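Long-range contact in 2-dehydro-3-deoxy-d-gluconate/2-dehydro-3-deoxy-phosphogluconate aldolase (Picrophilus torridus, PDB 4UXD), which is an aldolase of the dihydrodipicolinate synthetase family, built as a parallel beta/alpha barrel and assembled with three further copies of itself: residues E119-Q133 and M149-I163. Sequence-based numbering, arbitrary orientation.
Sequences EAAVLMPPYYIKLNQ and MDLLIYNIPQFTNKI. With GOL (glycerol), chain J.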
loop_
_atom_site.group_PDB
_atom_site.type_symbol
_atom_site.label_atom_id
_atom_site.label_comp_id
_atom_site.label_asym_id
_atom_site.label_seq_id
_atom_site.Cartn_x
_atom_site.Cartn_y
_atom_site.Cartn_z
ATOM N N GLU A 119 -25.265 22.260 -17.349
ATOM C CA GLU A 119 -25.407 22.919 -16.062
ATOM C C GLU A 119 -24.153 22.902 -15.193
ATOM O O GLU A 119 -23.840 23.896 -14.530
ATOM C CB GLU A 119 -26.553 22.270 -15.275
ATOM C CG GLU A 119 -27.943 22.666 -15.729
ATOM C CD GLU A 119 -28.504 21.769 -16.807
ATOM O OE1 GLU A 119 -27.734 21.077 -17.506
ATOM O OE2 GLU A 119 -29.741 21.760 -16.956
ATOM N N ALA A 120 -23.448 21.774 -15.169
ATOM C CA ALA A 120 -22.359 21.602 -14.207
ATOM C C ALA A 120 -21.187 20.849 -14.801
ATOM O O ALA A 120 -21.350 20.050 -15.727
ATOM C CB ALA A 120 -22.862 20.880 -12.958
ATOM N N ALA A 121 -20.004 21.130 -14.272
ATOM C CA ALA A 121 -18.809 20.378 -14.607
ATOM C C ALA A 121 -18.493 19.483 -13.427
ATOM O O ALA A 121 -18.924 19.764 -12.303
ATOM C CB ALA A 121 -17.652 21.289 -14.917
ATOM N N VAL A 122 -17.777 18.395 -13.711
ATOM C CA VAL A 122 -17.238 17.504 -12.698
ATOM C C VAL A 122 -15.771 17.233 -12.974
ATOM O O VAL A 122 -15.413 16.722 -14.038
ATOM C CB VAL A 122 -17.960 16.161 -12.657
ATOM C CG1 VAL A 122 -17.498 15.347 -11.423
ATOM C CG2 VAL A 122 -19.456 16.361 -12.669
ATOM N N LEU A 123 -14.932 17.526 -11.987
ATOM C CA LEU A 123 -13.488 17.445 -12.147
ATOM C C LEU A 123 -12.818 16.716 -10.975
ATOM O O LEU A 123 -13.012 17.089 -9.819
ATOM C CB LEU A 123 -12.909 18.852 -12.290
ATOM C CG LEU A 123 -11.391 18.935 -12.430
ATOM C CD1 LEU A 123 -10.958 18.218 -13.688
ATOM C CD2 LEU A 123 -10.920 20.387 -12.446
ATOM N N MET A 124 -12.033 15.683 -11.287
ATOM C CA MET A 124 -11.212 14.994 -10.289
ATOM C C MET A 124 -9.767 15.472 -10.403
ATOM O O MET A 124 -9.390 16.123 -11.374
ATOM C CB MET A 124 -11.280 13.461 -10.445
ATOM C CG MET A 124 -10.453 12.877 -11.586
ATOM S SD MET A 124 -11.089 13.441 -13.158
ATOM C CE MET A 124 -12.587 12.494 -13.246
ATOM N N PRO A 125 -8.950 15.166 -9.398
ATOM C CA PRO A 125 -7.600 15.708 -9.550
ATOM C C PRO A 125 -6.803 15.072 -10.695
ATOM O O PRO A 125 -7.125 13.972 -11.136
ATOM C CB PRO A 125 -6.961 15.413 -8.195
ATOM C CG PRO A 125 -8.130 15.450 -7.226
ATOM C CD PRO A 125 -9.274 14.837 -7.997
ATOM N N PRO A 126 -5.775 15.780 -11.188
ATOM C CA PRO A 126 -4.893 15.215 -12.208
ATOM C C PRO A 126 -4.284 13.915 -11.754
ATOM O O PRO A 126 -4.113 13.721 -10.530
ATOM C CB PRO A 126 -3.798 16.270 -12.371
ATOM C CG PRO A 126 -4.313 17.482 -11.749
ATOM C CD PRO A 126 -5.338 17.110 -10.751
ATOM N N TYR A 127 -3.933 13.064 -12.726
ATOM C CA TYR A 127 -3.484 11.721 -12.446
ATOM C C TYR A 127 -2.139 11.456 -13.114
ATOM O O TYR A 127 -1.446 12.406 -13.494
ATOM C CB TYR A 127 -4.565 10.721 -12.863
ATOM C CG TYR A 127 -5.286 11.076 -14.127
ATOM C CD1 TYR A 127 -6.399 11.920 -14.096
ATOM C CD2 TYR A 127 -4.860 10.583 -15.359
ATOM C CE1 TYR A 127 -7.060 12.262 -15.243
ATOM C CE2 TYR A 127 -5.523 10.923 -16.529
ATOM C CZ TYR A 127 -6.624 11.757 -16.463
ATOM O OH TYR A 127 -7.293 12.095 -17.608
ATOM N N TYR A 128 -1.768 10.173 -13.196
ATOM C CA TYR A 128 -0.462 9.705 -13.652
ATOM C C TYR A 128 0.645 10.045 -12.626
ATOM O O TYR A 128 0.989 9.211 -11.773
ATOM C CB TYR A 128 -0.117 10.274 -15.036
ATOM C CG TYR A 128 1.117 9.641 -15.630
ATOM C CD1 TYR A 128 1.079 8.348 -16.135
ATOM C CD2 TYR A 128 2.327 10.323 -15.656
ATOM C CE1 TYR A 128 2.204 7.769 -16.678
ATOM C CE2 TYR A 128 3.462 9.736 -16.175
ATOM C CZ TYR A 128 3.394 8.470 -16.685
ATOM O OH TYR A 128 4.520 7.897 -17.199
ATOM N N ILE A 129 1.199 11.250 -12.707
ATOM C CA ILE A 129 2.191 11.708 -11.748
ATOM C C ILE A 129 1.552 11.945 -10.373
ATOM O O ILE A 129 0.488 12.554 -10.256
ATOM C CB ILE A 129 2.889 12.984 -12.273
ATOM C CG1 ILE A 129 3.972 12.595 -13.282
ATOM C CG2 ILE A 129 3.545 13.778 -11.170
ATOM C CD1 ILE A 129 4.173 13.618 -14.375
ATOM N N LYS A 130 2.210 11.426 -9.336
ATOM C CA LYS A 130 1.763 11.586 -7.961
ATOM C C LYS A 130 1.897 13.033 -7.531
ATOM O O LYS A 130 2.953 13.640 -7.704
ATOM C CB LYS A 130 2.574 10.678 -7.028
ATOM C CG LYS A 130 2.260 10.831 -5.540
ATOM C CD LYS A 130 0.919 10.203 -5.184
ATOM C CE LYS A 130 0.311 10.794 -3.915
ATOM N NZ LYS A 130 -1.142 11.069 -4.101
ATOM N N LEU A 131 0.822 13.568 -6.958
ATOM C CA LEU A 131 0.776 14.962 -6.528
ATOM C C LEU A 131 0.447 15.122 -5.056
ATOM O O LEU A 131 -0.379 14.386 -4.519
ATOM C CB LEU A 131 -0.264 15.732 -7.336
ATOM C CG LEU A 131 -0.095 15.806 -8.845
ATOM C CD1 LEU A 131 -1.306 16.528 -9.431
ATOM C CD2 LEU A 131 1.204 16.493 -9.234
ATOM N N ASN A 132 1.085 16.103 -4.418
ATOM C CA ASN A 132 0.685 16.560 -3.090
ATOM C C ASN A 132 -0.518 17.522 -3.194
ATOM O O ASN A 132 -1.027 17.776 -4.293
ATOM C CB ASN A 132 1.862 17.239 -2.382
ATOM C CG ASN A 132 2.382 18.477 -3.135
ATOM O OD1 ASN A 132 1.684 19.060 -3.964
ATOM N ND2 ASN A 132 3.609 18.881 -2.838
ATOM N N GLN A 133 -0.948 18.090 -2.071
ATOM C CA GLN A 133 -2.119 18.965 -2.062
ATOM C C GLN A 133 -1.870 20.399 -2.602
ATOM O O GLN A 133 -2.797 21.043 -3.073
ATOM C CB GLN A 133 -2.689 19.051 -0.637
ATOM C CG GLN A 133 -3.176 17.731 -0.064
ATOM C CD GLN A 133 -4.171 16.993 -0.963
ATOM O OE1 GLN A 133 -5.301 17.427 -1.155
ATOM N NE2 GLN A 133 -3.748 15.860 -1.499
ATOM N N MET A 149 -18.760 28.469 -14.300
ATOM C CA MET A 149 -19.831 27.477 -14.222
ATOM C C MET A 149 -19.777 26.606 -12.971
ATOM O O MET A 149 -18.761 26.516 -12.277
ATOM C CB MET A 149 -19.830 26.585 -15.466
ATOM C CG MET A 149 -18.738 25.556 -15.542
ATOM S SD MET A 149 -18.785 24.618 -17.090
ATOM C CE MET A 149 -20.403 23.852 -16.940
ATOM N N ASP A 150 -20.908 25.977 -12.694
ATOM C CA ASP A 150 -21.047 25.109 -11.544
ATOM C C ASP A 150 -20.113 23.915 -11.666
ATOM O O ASP A 150 -20.079 23.254 -12.702
ATOM C CB ASP A 150 -22.493 24.638 -11.413
ATOM C CG ASP A 150 -23.397 25.707 -10.860
ATOM O OD1 ASP A 150 -22.979 26.877 -10.864
ATOM O OD2 ASP A 150 -24.519 25.377 -10.424
ATOM N N LEU A 151 -19.352 23.647 -10.608
ATOM C CA LEU A 151 -18.421 22.532 -10.622
ATOM C C LEU A 151 -18.504 21.722 -9.342
ATOM O O LEU A 151 -18.534 22.275 -8.244
ATOM C CB LEU A 151 -16.989 23.035 -10.843
ATOM C CG LEU A 151 -15.928 21.942 -10.986
ATOM C CD1 LEU A 151 -14.900 22.327 -12.003
ATOM C CD2 LEU A 151 -15.253 21.694 -9.644
ATOM N N LEU A 152 -18.555 20.406 -9.509
ATOM C CA LEU A 152 -18.458 19.465 -8.400
ATOM C C LEU A 152 -17.095 18.808 -8.434
ATOM O O LEU A 152 -16.689 18.205 -9.439
ATOM C CB LEU A 152 -19.576 18.421 -8.462
ATOM C CG LEU A 152 -20.948 19.025 -8.122
ATOM C CD1 LEU A 152 -21.803 19.167 -9.372
ATOM C CD2 LEU A 152 -21.677 18.206 -7.084
ATOM N N ILE A 153 -16.377 18.954 -7.332
ATOM C CA ILE A 153 -15.114 18.264 -7.159
ATOM C C ILE A 153 -15.390 16.776 -6.986
ATOM O O ILE A 153 -16.401 16.372 -6.390
ATOM C CB ILE A 153 -14.343 18.827 -5.971
ATOM C CG1 ILE A 153 -14.005 20.288 -6.269
ATOM C CG2 ILE A 153 -13.120 17.975 -5.669
ATOM C CD1 ILE A 153 -12.679 20.768 -5.755
ATOM N N TYR A 154 -14.496 15.971 -7.541
ATOM C CA TYR A 154 -14.677 14.535 -7.578
ATOM C C TYR A 154 -13.465 13.846 -6.932
ATOM O O TYR A 154 -12.330 14.003 -7.376
ATOM C CB TYR A 154 -14.896 14.121 -9.023
ATOM C CG TYR A 154 -15.113 12.663 -9.325
ATOM C CD1 TYR A 154 -15.461 11.739 -8.346
ATOM C CD2 TYR A 154 -14.945 12.209 -10.631
ATOM C CE1 TYR A 154 -15.636 10.390 -8.678
ATOM C CE2 TYR A 154 -15.118 10.891 -10.976
ATOM C CZ TYR A 154 -15.457 9.983 -10.009
ATOM O OH TYR A 154 -15.606 8.676 -10.416
ATOM N N ASN A 155 -13.702 13.125 -5.847
ATOM C CA ASN A 155 -12.599 12.475 -5.166
ATOM C C ASN A 155 -12.692 10.976 -5.380
ATOM O O ASN A 155 -13.620 10.344 -4.909
ATOM C CB ASN A 155 -12.571 12.821 -3.678
ATOM C CG ASN A 155 -11.447 12.093 -2.935
ATOM O OD1 ASN A 155 -10.258 12.324 -3.196
ATOM N ND2 ASN A 155 -11.824 11.191 -2.023
ATOM N N ILE A 156 -11.723 10.428 -6.106
ATOM C CA ILE A 156 -11.695 9.004 -6.387
ATOM C C ILE A 156 -10.227 8.528 -6.300
ATOM O O ILE A 156 -9.554 8.374 -7.321
ATOM C CB ILE A 156 -12.374 8.714 -7.771
ATOM C CG1 ILE A 156 -12.216 7.252 -8.187
ATOM C CG2 ILE A 156 -11.842 9.653 -8.875
ATOM C CD1 ILE A 156 -13.288 6.772 -9.135
ATOM N N PRO A 157 -9.714 8.330 -5.057
ATOM C CA PRO A 157 -8.280 8.072 -4.832
ATOM C C PRO A 157 -7.795 6.729 -5.403
ATOM O O PRO A 157 -6.598 6.533 -5.559
ATOM C CB PRO A 157 -8.146 8.109 -3.292
ATOM C CG PRO A 157 -9.468 7.748 -2.779
ATOM C CD PRO A 157 -10.458 8.347 -3.783
ATOM N N GLN A 158 -8.727 5.849 -5.751
ATOM C CA GLN A 158 -8.405 4.624 -6.466
ATOM C C GLN A 158 -7.763 4.883 -7.829
ATOM O O GLN A 158 -6.918 4.106 -8.278
ATOM C CB GLN A 158 -9.669 3.774 -6.675
ATOM C CG GLN A 158 -10.377 3.359 -5.412
ATOM C CD GLN A 158 -11.538 4.285 -5.058
ATOM O OE1 GLN A 158 -11.464 5.499 -5.262
ATOM N NE2 GLN A 158 -12.622 3.708 -4.533
ATOM N N PHE A 159 -8.196 5.945 -8.507
ATOM C CA PHE A 159 -7.800 6.137 -9.893
ATOM C C PHE A 159 -6.886 7.337 -10.064
ATOM O O PHE A 159 -6.099 7.382 -11.014
ATOM C CB PHE A 159 -9.050 6.258 -10.795
ATOM C CG PHE A 159 -9.893 4.999 -10.831
ATOM C CD1 PHE A 159 -9.328 3.751 -10.569
ATOM C CD2 PHE A 159 -11.240 5.062 -11.105
ATOM C CE1 PHE A 159 -10.092 2.610 -10.597
ATOM C CE2 PHE A 159 -12.017 3.920 -11.129
ATOM C CZ PHE A 159 -11.444 2.691 -10.884
ATOM N N THR A 160 -6.964 8.289 -9.134
ATOM C CA THR A 160 -6.147 9.491 -9.218
ATOM C C THR A 160 -5.650 9.944 -7.837
ATOM O O THR A 160 -5.976 9.332 -6.815
ATOM C CB THR A 160 -6.939 10.628 -9.900
ATOM O OG1 THR A 160 -6.093 11.763 -10.068
ATOM C CG2 THR A 160 -8.152 11.027 -9.076
ATOM N N ASN A 161 -4.846 11.003 -7.820
ATOM C CA ASN A 161 -4.409 11.616 -6.573
ATOM C C ASN A 161 -5.602 12.015 -5.730
ATOM O O ASN A 161 -6.562 12.593 -6.248
ATOM C CB ASN A 161 -3.557 12.849 -6.836
ATOM C CG ASN A 161 -2.307 12.540 -7.606
ATOM O OD1 ASN A 161 -1.395 11.919 -7.085
ATOM N ND2 ASN A 161 -2.250 12.986 -8.859
ATOM N N LYS A 162 -5.540 11.699 -4.440
ATOM C CA LYS A 162 -6.596 12.069 -3.504
ATOM C C LYS A 162 -6.609 13.573 -3.311
ATOM O O LYS A 162 -5.569 14.216 -3.416
ATOM C CB LYS A 162 -6.401 11.386 -2.150
ATOM C CG LYS A 162 -5.202 11.881 -1.348
ATOM C CD LYS A 162 -4.999 11.033 -0.098
ATOM C CE LYS A 162 -3.745 11.411 0.689
ATOM N NZ LYS A 162 -3.807 12.750 1.338
ATOM N N ILE A 163 -7.785 14.132 -3.053
ATOM C CA ILE A 163 -7.871 15.532 -2.634
ATOM C C ILE A 163 -8.380 15.536 -1.187
ATOM O O ILE A 163 -9.428 14.966 -0.882
ATOM C CB ILE A 163 -8.780 16.383 -3.598
ATOM C CG1 ILE A 163 -8.860 17.838 -3.119
ATOM C CG2 ILE A 163 -10.160 15.736 -3.777
ATOM C CD1 ILE A 163 -9.752 18.730 -3.968
HETATM C C1 GOL J . -0.207 8.245 -8.016
HETATM O O1 GOL J . 0.426 7.099 -7.503
HETATM C C2 GOL J . -1.169 7.831 -9.119
HETATM O O2 GOL J . -0.442 7.582 -10.303
HETATM C C3 GOL J . -2.184 8.948 -9.349
HETATM O O3 GOL J . -2.945 8.648 -10.505
HETATM O O HOH W 1 -23.310 26.713 -14.264
HETATM O O HOH W 2 -3.622 9.666 -3.594
#
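M124 CE and V122 CG1 approach the ring of Y154 obliquely, while I156 CG2, from the same segment as the ring, lies over one face near its margin, 3.8 Å above the plane. M124, curled by chi2 of -65° and chi3 of -73°, lies alongside the ring and brings CE back to 3.5 Å from Y154 CD2. At the edge of the Y127 ring, near its plane, sits T160 OG1, which gives its hydrogen bond to P125 O (2.7 Å) from well above that carbonyl's plane. The amide of N161 is gripped on both ends: ND2 donates within its own plane to P126 O and, almost straight, to I129 O (3.1 Å). N161 OD1 takes K130 NZ on a lone pair and L131 N (2.8 Å) from above the carbonyl plane. The Q133 amide, bent at chi2 (-53°), sends NE2 straight to K162 O (3.1 Å); its OE1 receives D164 N. The loops follow the parallel strands 120-123 and 150-155, which are joined by bonds such as L152 N to A121 O (2.9 Å), with helix 133-144 as the crossover of this beta-alpha-beta unit of the barrel. A121, L123 and L151 face helix 103-115; V122 and Y154 meet K182 of the next strand. Y128 and N132 reach the second subunit, and Y128 O accepts a bond from glycerol O2 (2.6 Å). Four bonds on one buried amide fix the rotation of N161 and tie the 126-131 loop, which borders the subunit interface, to the loop following strand 150-155.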